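Putative rubredoxin reductase (PDB 3FG2) probably passes electrons from NADH through its bound FAD to a ferredoxin that serves the CYP199A2 system of Rhodopseudomonas palustris. Local coordinates at residues 1-5 with 24-28; 279-284 with 313-318. All blocks are in the same frame, centred on the assembly; numbering follows the deposited sequence.

Contact 1. Residues 1-5 with 24-28; sequences NDTVL and KYPGR
The start of the first strand of the FAD-binding Rossmann-type sheet lies beside the turn that leads from helix 11-22 into strand 29-32, its parallel neighbour. K24, with positive phi (59°), is the C-prime residue of a Schellman motif ending the helix; the chain then runs extended except at P26 (psi -37°), so that G27 passes D2 (CA-CA 5.1 Å) and R28 passes T3 (4.3 Å). V4 N donates to R28 O at 2.8 Å and 169°, and T3 CA adds a CA-H...O contact to R28 O at 3.4 Å. Y25, chi1 t and chi2 74°, points its CA-to-CB bond toward segment 1-5; its OH donates to D2 O (3.0 Å), while V4, chi1 t, sets CG2 3.5 Å from Y25 CE2. Glycine suits position 27 because a CB would clash with D2 O; D2 OD1, on a chi1 t side chain, is 3.1 Å from G27 CA. T3, chi1 m, places OG1 3.1 Å from R28 CB. R28 is extended (t, t, t), carrying its guanidinium past T3 to a salt bridge with E73 on strand 72-75. A single backbone hydrogen bond thus joins V4 to R28, tyrosine supplies donor and apolar flank, and arginine spends its charge on E73.

Contact 2. Residues 279-284 with 313-318; sequences FESVRF and PYDGYP
An ST motif marks the turn after strand 277-281, which leads into the antiparallel strand 286-288, and against this turn runs the irregular, mostly extended linker that leads from helix 293-306 to strand 319-324. S281, chi1 t, accepts at OG from F284 N (3.1 Å, 163°), while V282 and R283 take helical backbone angles (phi/psi near -58/-49). The nearest CA pairs are V282 with P313 (7.2 Å) and R283 with D315 (6.8 Å), so side chains make the contact. F279, chi1 p, offers its ring face to the edge of Y314, chi1 t: a T-shaped pair with centroids 5.2 Å apart and planes at 89°. Aromatic residues suit this buried place beside helix 293-306, where Y314 OH still has weak hydrogen bonds with Q294 and N295. V282 CG1 rests 4.1 Å from P313 CB. At the other end F284, chi1 m, puts CE1 4.0 Å from P318 CD and CZ 4.1 Å from Y317 CE1. Between these apolar groups R283 (t, t, m) forms a salt bridge with D315, chi1 t, pairing two charges near the surface; R283 CD lies 3.6 Å from Y317 CE1. R283 NE donates to D315 OD2 at 2.7 Å and R283 NH2, weakly, to D315 OD1 at 2.8 Å; R283 NH2 also bonds weakly to P382 O. One water completes the network, donating to D315 O at 2.8 Å and weakly accepting from R283 NH2 at 3.2 Å.

How the contacts relate
Contact 1 closes before contact 2 opens along the chain; their centres are 26 Å apart and their nearest atoms about 16 Å, so they do not touch. Helix 11-22, which begins at the FAD-binding residues H11 and A12, connects the strand and turn of contact 1; contact 2 lies where the chain leaves the FAD-binding part for the C-terminal antiparallel sheet. Neither lines the cofactor: the side chain of V4 is about 14 Å from FAD and that of P318 about 10 Å. Contact 2 is the nearer of the two, the F279 side chain being about 9 Å from that of the FAD-binding D275, against about 11 Å between the side chains of V4 and M79.

Contact 1. Residues 1-5 with 24-28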
ATOM      1  N   ASN A   1     -20.441 -15.001 -22.242  1.00 59.89           N
ATOM      2  CA  ASN A   1     -20.782 -13.555 -22.102  1.00 59.49           C
ATOM      3  C   ASN A   1     -19.611 -12.676 -22.548  1.00 59.09           C
ATOM      4  O   ASN A   1     -18.488 -13.154 -22.721  1.00 59.13           O
ATOM      5  CB  ASN A   1     -21.145 -13.242 -20.649  1.00 59.77           C
ATOM      6  CG  ASN A   1     -21.839 -11.903 -20.498  1.00 60.88           C
ATOM      7  OD1 ASN A   1     -22.100 -11.448 -19.385  1.00 61.99           O
ATOM      8  ND2 ASN A   1     -22.149 -11.266 -21.624  1.00 60.87           N
ATOM      9  N   ASP A   2     -19.875 -11.386 -22.721  1.00 58.54           N
ATOM     10  CA  ASP A   2     -18.853 -10.445 -23.172  1.00 57.41           C
ATOM     11  C   ASP A   2     -18.418  -9.463 -22.083  1.00 55.31           C
ATOM     12  O   ASP A   2     -17.330  -8.883 -22.145  1.00 54.68           O
ATOM     13  CB  ASP A   2     -19.392  -9.657 -24.367  1.00 59.07           C
ATOM     14  CG  ASP A   2     -18.330  -8.827 -25.040  1.00 60.18           C
ATOM     15  OD1 ASP A   2     -18.696  -7.912 -25.806  1.00 61.95           O
ATOM     16  OD2 ASP A   2     -17.132  -9.099 -24.811  1.00 61.56           O
ATOM     17  N   THR A   3     -19.282  -9.284 -21.091  1.00 52.73           N
ATOM     18  CA  THR A   3     -19.032  -8.364 -19.990  1.00 50.13           C
ATOM     19  C   THR A   3     -17.842  -8.723 -19.098  1.00 47.42           C
ATOM     20  O   THR A   3     -17.577  -9.895 -18.820  1.00 45.64           O
ATOM     21  CB  THR A   3     -20.291  -8.240 -19.105  1.00 51.07           C
ATOM     22  OG1 THR A   3     -21.384  -7.760 -19.901  1.00 52.31           O
ATOM     23  CG2 THR A   3     -20.049  -7.278 -17.949  1.00 50.39           C
ATOM     24  N   VAL A   4     -17.127  -7.687 -18.664  1.00 44.37           N
ATOM     25  CA  VAL A   4     -15.983  -7.842 -17.771  1.00 42.13           C
ATOM     26  C   VAL A   4     -16.393  -7.227 -16.444  1.00 40.54           C
ATOM     27  O   VAL A   4     -16.674  -6.028 -16.361  1.00 40.53           O
ATOM     28  CB  VAL A   4     -14.730  -7.099 -18.283  1.00 41.10           C
ATOM     29  CG1 VAL A   4     -13.647  -7.117 -17.209  1.00 40.36           C
ATOM     30  CG2 VAL A   4     -14.217  -7.753 -19.552  1.00 38.50           C
ATOM     31  N   LEU A   5     -16.435  -8.054 -15.408  1.00 38.63           N
ATOM     32  CA  LEU A   5     -16.830  -7.585 -14.090  1.00 36.61           C
ATOM     33  C   LEU A   5     -15.619  -7.344 -13.199  1.00 34.90           C
ATOM     34  O   LEU A   5     -14.789  -8.236 -13.013  1.00 34.14           O
ATOM     35  CB  LEU A   5     -17.761  -8.613 -13.440  1.00 37.33           C
ATOM     36  CG  LEU A   5     -19.213  -8.199 -13.190  1.00 38.37           C
ATOM     37  CD1 LEU A   5     -19.760  -7.429 -14.383  1.00 37.91           C
ATOM     38  CD2 LEU A   5     -20.044  -9.445 -12.910  1.00 37.35           C
ATOM     39  N   LYS A  24      -9.638   0.087 -26.193  1.00 41.47           N
ATOM     40  CA  LYS A  24     -10.828  -0.131 -27.006  1.00 42.68           C
ATOM     41  C   LYS A  24     -11.544  -1.466 -26.805  1.00 43.80           C
ATOM     42  O   LYS A  24     -11.931  -2.119 -27.778  1.00 43.81           O
ATOM     43  CB  LYS A  24     -10.477   0.017 -28.489  1.00 43.84           C
ATOM     44  CG  LYS A  24     -10.851   1.353 -29.123  1.00 45.56           C
ATOM     45  CD  LYS A  24      -9.955   2.503 -28.682  1.00 47.08           C
ATOM     46  CE  LYS A  24     -10.481   3.192 -27.436  1.00 48.28           C
ATOM     47  NZ  LYS A  24      -9.692   4.416 -27.121  1.00 48.82           N
ATOM     48  N   TYR A  25     -11.723  -1.880 -25.552  1.00 43.93           N
ATOM     49  CA  TYR A  25     -12.428  -3.132 -25.282  1.00 42.16           C
ATOM     50  C   TYR A  25     -13.887  -2.905 -25.684  1.00 42.21           C
ATOM     51  O   TYR A  25     -14.515  -1.937 -25.256  1.00 41.73           O
ATOM     52  CB  TYR A  25     -12.353  -3.492 -23.798  1.00 39.95           C
ATOM     53  CG  TYR A  25     -12.895  -4.868 -23.499  1.00 38.52           C
ATOM     54  CD1 TYR A  25     -12.175  -6.011 -23.847  1.00 38.89           C
ATOM     55  CD2 TYR A  25     -14.140  -5.032 -22.899  1.00 36.46           C
ATOM     56  CE1 TYR A  25     -12.685  -7.285 -23.606  1.00 38.38           C
ATOM     57  CE2 TYR A  25     -14.659  -6.299 -22.653  1.00 37.42           C
ATOM     58  CZ  TYR A  25     -13.930  -7.421 -23.008  1.00 38.06           C
ATOM     59  OH  TYR A  25     -14.443  -8.678 -22.765  1.00 39.59           O
ATOM     60  N   PRO A  26     -14.446  -3.794 -26.516  1.00 43.01           N
ATOM     61  CA  PRO A  26     -15.834  -3.670 -26.972  1.00 43.81           C
ATOM     62  C   PRO A  26     -16.915  -4.059 -25.961  1.00 44.37           C
ATOM     63  O   PRO A  26     -17.974  -3.431 -25.903  1.00 44.28           O
ATOM     64  CB  PRO A  26     -15.857  -4.561 -28.209  1.00 43.85           C
ATOM     65  CG  PRO A  26     -14.943  -5.675 -27.806  1.00 44.61           C
ATOM     66  CD  PRO A  26     -13.776  -4.925 -27.183  1.00 44.41           C
ATOM     67  N   GLY A  27     -16.641  -5.093 -25.170  1.00 44.47           N
ATOM     68  CA  GLY A  27     -17.603  -5.563 -24.189  1.00 42.78           C
ATOM     69  C   GLY A  27     -18.027  -4.573 -23.124  1.00 42.76           C
ATOM     70  O   GLY A  27     -17.569  -3.423 -23.090  1.00 42.81           O
ATOM     71  N   ARG A  28     -18.917  -5.036 -22.250  1.00 42.23           N
ATOM     72  CA  ARG A  28     -19.450  -4.241 -21.145  1.00 40.66           C
ATOM     73  C   ARG A  28     -18.460  -4.260 -19.982  1.00 38.41           C
ATOM     74  O   ARG A  28     -17.739  -5.238 -19.791  1.00 36.38           O
ATOM     75  CB  ARG A  28     -20.785  -4.837 -20.691  1.00 42.15           C
ATOM     76  CG  ARG A  28     -21.438  -4.156 -19.503  1.00 43.81           C
ATOM     77  CD  ARG A  28     -22.537  -5.047 -18.931  1.00 45.02           C
ATOM     78  NE  ARG A  28     -23.293  -4.399 -17.860  1.00 47.56           N
ATOM     79  CZ  ARG A  28     -24.165  -5.029 -17.077  1.00 48.47           C
ATOM     80  NH1 ARG A  28     -24.392  -6.326 -17.236  1.00 48.25           N
ATOM     81  NH2 ARG A  28     -24.816  -4.361 -16.137  1.00 49.11           N
TER

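Contact 2. Residues 279-284 with 313-318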
ATOM      1  N   PHE A 279       0.926 -13.139  -7.125  1.00 28.54           N
ATOM      2  CA  PHE A 279       1.349 -13.527  -8.461  1.00 27.19           C
ATOM      3  C   PHE A 279       2.718 -14.171  -8.623  1.00 28.72           C
ATOM      4  O   PHE A 279       3.601 -14.058  -7.772  1.00 27.93           O
ATOM      5  CB  PHE A 279       1.289 -12.302  -9.368  1.00 25.72           C
ATOM      6  CG  PHE A 279       2.305 -11.254  -9.024  1.00 23.12           C
ATOM      7  CD1 PHE A 279       3.481 -11.139  -9.760  1.00 21.55           C
ATOM      8  CD2 PHE A 279       2.098 -10.394  -7.945  1.00 21.95           C
ATOM      9  CE1 PHE A 279       4.443 -10.174  -9.426  1.00 22.43           C
ATOM     10  CE2 PHE A 279       3.045  -9.433  -7.600  1.00 20.00           C
ATOM     11  CZ  PHE A 279       4.221  -9.317  -8.342  1.00 19.98           C
ATOM     12  N   GLU A 280       2.878 -14.836  -9.760  1.00 29.88           N
ATOM     13  CA  GLU A 280       4.119 -15.493 -10.114  1.00 31.89           C
ATOM     14  C   GLU A 280       4.961 -14.442 -10.832  1.00 30.66           C
ATOM     15  O   GLU A 280       4.513 -13.867 -11.818  1.00 30.45           O
ATOM     16  CB  GLU A 280       3.818 -16.669 -11.046  1.00 35.57           C
ATOM     17  CG  GLU A 280       5.049 -17.424 -11.521  1.00 43.91           C
ATOM     18  CD  GLU A 280       4.716 -18.543 -12.499  1.00 47.74           C
ATOM     19  OE1 GLU A 280       5.668 -19.159 -13.028  1.00 50.33           O
ATOM     20  OE2 GLU A 280       3.512 -18.807 -12.737  1.00 49.64           O
ATOM     21  N   SER A 281       6.168 -14.187 -10.333  1.00 30.10           N
ATOM     22  CA  SER A 281       7.064 -13.191 -10.929  1.00 30.66           C
ATOM     23  C   SER A 281       8.220 -13.780 -11.750  1.00 30.66           C
ATOM     24  O   SER A 281       9.180 -14.318 -11.188  1.00 29.37           O
ATOM     25  CB  SER A 281       7.643 -12.293  -9.829  1.00 31.04           C
ATOM     26  OG  SER A 281       8.640 -11.420 -10.343  1.00 30.65           O
ATOM     27  N   VAL A 282       8.133 -13.664 -13.074  1.00 30.19           N
ATOM     28  CA  VAL A 282       9.190 -14.181 -13.944  1.00 31.56           C
ATOM     29  C   VAL A 282      10.522 -13.535 -13.600  1.00 30.76           C
ATOM     30  O   VAL A 282      11.538 -14.219 -13.458  1.00 29.76           O
ATOM     31  CB  VAL A 282       8.921 -13.900 -15.452  1.00 31.26           C
ATOM     32  CG1 VAL A 282       7.897 -14.870 -15.993  1.00 31.23           C
ATOM     33  CG2 VAL A 282       8.456 -12.458 -15.639  1.00 31.51           C
ATOM     34  N   ARG A 283      10.513 -12.213 -13.469  1.00 30.81           N
ATOM     35  CA  ARG A 283      11.731 -11.487 -13.158  1.00 30.84           C
ATOM     36  C   ARG A 283      12.407 -11.953 -11.865  1.00 31.25           C
ATOM     37  O   ARG A 283      13.609 -12.234 -11.858  1.00 31.49           O
ATOM     38  CB  ARG A 283      11.439  -9.990 -13.075  1.00 33.13           C
ATOM     39  CG  ARG A 283      12.642  -9.141 -12.702  1.00 35.44           C
ATOM     40  CD  ARG A 283      12.257  -7.678 -12.634  1.00 38.31           C
ATOM     41  NE  ARG A 283      11.946  -7.138 -13.954  1.00 41.24           N
ATOM     42  CZ  ARG A 283      12.856  -6.911 -14.897  1.00 42.53           C
ATOM     43  NH1 ARG A 283      14.137  -7.178 -14.662  1.00 42.82           N
ATOM     44  NH2 ARG A 283      12.488  -6.411 -16.071  1.00 42.55           N
ATOM     45  N   PHE A 284      11.647 -12.050 -10.777  1.00 28.80           N
ATOM     46  CA  PHE A 284      12.236 -12.452  -9.504  1.00 27.19           C
ATOM     47  C   PHE A 284      12.192 -13.935  -9.197  1.00 26.91           C
ATOM     48  O   PHE A 284      12.699 -14.371  -8.167  1.00 25.58           O
ATOM     49  CB  PHE A 284      11.592 -11.658  -8.370  1.00 26.11           C
ATOM     50  CG  PHE A 284      11.723 -10.177  -8.545  1.00 27.18           C
ATOM     51  CD1 PHE A 284      10.621  -9.405  -8.889  1.00 27.37           C
ATOM     52  CD2 PHE A 284      12.967  -9.561  -8.436  1.00 28.53           C
ATOM     53  CE1 PHE A 284      10.753  -8.040  -9.127  1.00 26.98           C
ATOM     54  CE2 PHE A 284      13.112  -8.197  -8.673  1.00 29.36           C
ATOM     55  CZ  PHE A 284      12.002  -7.434  -9.020  1.00 28.63           C
ATOM     56  N   PRO A 313       3.662 -11.845 -19.828  1.00 35.04           N
ATOM     57  CA  PRO A 313       3.962 -12.070 -18.413  1.00 34.28           C
ATOM     58  C   PRO A 313       4.035 -10.725 -17.703  1.00 33.80           C
ATOM     59  O   PRO A 313       4.618  -9.777 -18.229  1.00 35.32           O
ATOM     60  CB  PRO A 313       5.323 -12.756 -18.452  1.00 34.54           C
ATOM     61  CG  PRO A 313       5.296 -13.490 -19.753  1.00 34.91           C
ATOM     62  CD  PRO A 313       4.679 -12.472 -20.687  1.00 35.45           C
ATOM     63  N   TYR A 314       3.434 -10.637 -16.523  1.00 32.07           N
ATOM     64  CA  TYR A 314       3.463  -9.399 -15.754  1.00 29.72           C
ATOM     65  C   TYR A 314       4.905  -9.084 -15.354  1.00 28.62           C
ATOM     66  O   TYR A 314       5.616  -9.959 -14.854  1.00 27.01           O
ATOM     67  CB  TYR A 314       2.610  -9.531 -14.489  1.00 27.83           C
ATOM     68  CG  TYR A 314       2.754  -8.341 -13.591  1.00 25.46           C
ATOM     69  CD1 TYR A 314       2.286  -7.092 -13.996  1.00 24.37           C
ATOM     70  CD2 TYR A 314       3.428  -8.436 -12.372  1.00 23.91           C
ATOM     71  CE1 TYR A 314       2.489  -5.956 -13.218  1.00 23.48           C
ATOM     72  CE2 TYR A 314       3.639  -7.295 -11.576  1.00 23.90           C
ATOM     73  CZ  TYR A 314       3.163  -6.059 -12.014  1.00 23.35           C
ATOM     74  OH  TYR A 314       3.349  -4.925 -11.264  1.00 21.55           O
ATOM     75  N   ASP A 315       5.341  -7.846 -15.577  1.00 28.87           N
ATOM     76  CA  ASP A 315       6.704  -7.460 -15.216  1.00 29.08           C
ATOM     77  C   ASP A 315       6.819  -5.997 -14.785  1.00 28.20           C
ATOM     78  O   ASP A 315       7.837  -5.346 -15.043  1.00 27.79           O
ATOM     79  CB  ASP A 315       7.669  -7.727 -16.380  1.00 31.77           C
ATOM     80  CG  ASP A 315       9.144  -7.646 -15.958  1.00 35.84           C
ATOM     81  OD1 ASP A 315      10.012  -7.560 -16.848  1.00 37.58           O
ATOM     82  OD2 ASP A 315       9.446  -7.674 -14.742  1.00 37.78           O
ATOM     83  N   GLY A 316       5.782  -5.479 -14.134  1.00 26.81           N
ATOM     84  CA  GLY A 316       5.838  -4.104 -13.681  1.00 26.58           C
ATOM     85  C   GLY A 316       6.958  -4.002 -12.664  1.00 26.77           C
ATOM     86  O   GLY A 316       6.897  -4.655 -11.624  1.00 27.65           O
ATOM     87  N   TYR A 317       7.990  -3.211 -12.946  1.00 26.65           N
ATOM     88  CA  TYR A 317       9.083  -3.100 -11.991  1.00 26.56           C
ATOM     89  C   TYR A 317       8.628  -2.357 -10.739  1.00 26.24           C
ATOM     90  O   TYR A 317       8.143  -1.226 -10.812  1.00 27.30           O
ATOM     91  CB  TYR A 317      10.292  -2.388 -12.581  1.00 25.33           C
ATOM     92  CG  TYR A 317      11.540  -2.789 -11.843  1.00 23.88           C
ATOM     93  CD1 TYR A 317      12.222  -3.960 -12.183  1.00 23.65           C
ATOM     94  CD2 TYR A 317      11.984  -2.064 -10.740  1.00 21.25           C
ATOM     95  CE1 TYR A 317      13.319  -4.403 -11.436  1.00 22.56           C
ATOM     96  CE2 TYR A 317      13.077  -2.498  -9.985  1.00 21.62           C
ATOM     97  CZ  TYR A 317      13.740  -3.667 -10.341  1.00 21.31           C
ATOM     98  OH  TYR A 317      14.832  -4.090  -9.622  1.00 20.62           O
ATOM     99  N   PRO A 318       8.815  -2.982  -9.566  1.00 24.91           N
ATOM    100  CA  PRO A 318       8.430  -2.434  -8.266  1.00 23.25           C
ATOM    101  C   PRO A 318       9.169  -1.208  -7.735  1.00 23.03           C
ATOM    102  O   PRO A 318      10.404  -1.143  -7.727  1.00 23.51           O
ATOM    103  CB  PRO A 318       8.585  -3.637  -7.340  1.00 22.13           C
ATOM    104  CG  PRO A 318       9.786  -4.307  -7.901  1.00 25.29           C
ATOM    105  CD  PRO A 318       9.520  -4.267  -9.398  1.00 24.04           C
TER
HETATM  106  O   HOH W   1      10.168  -4.220 -15.998  1.00 32.84           O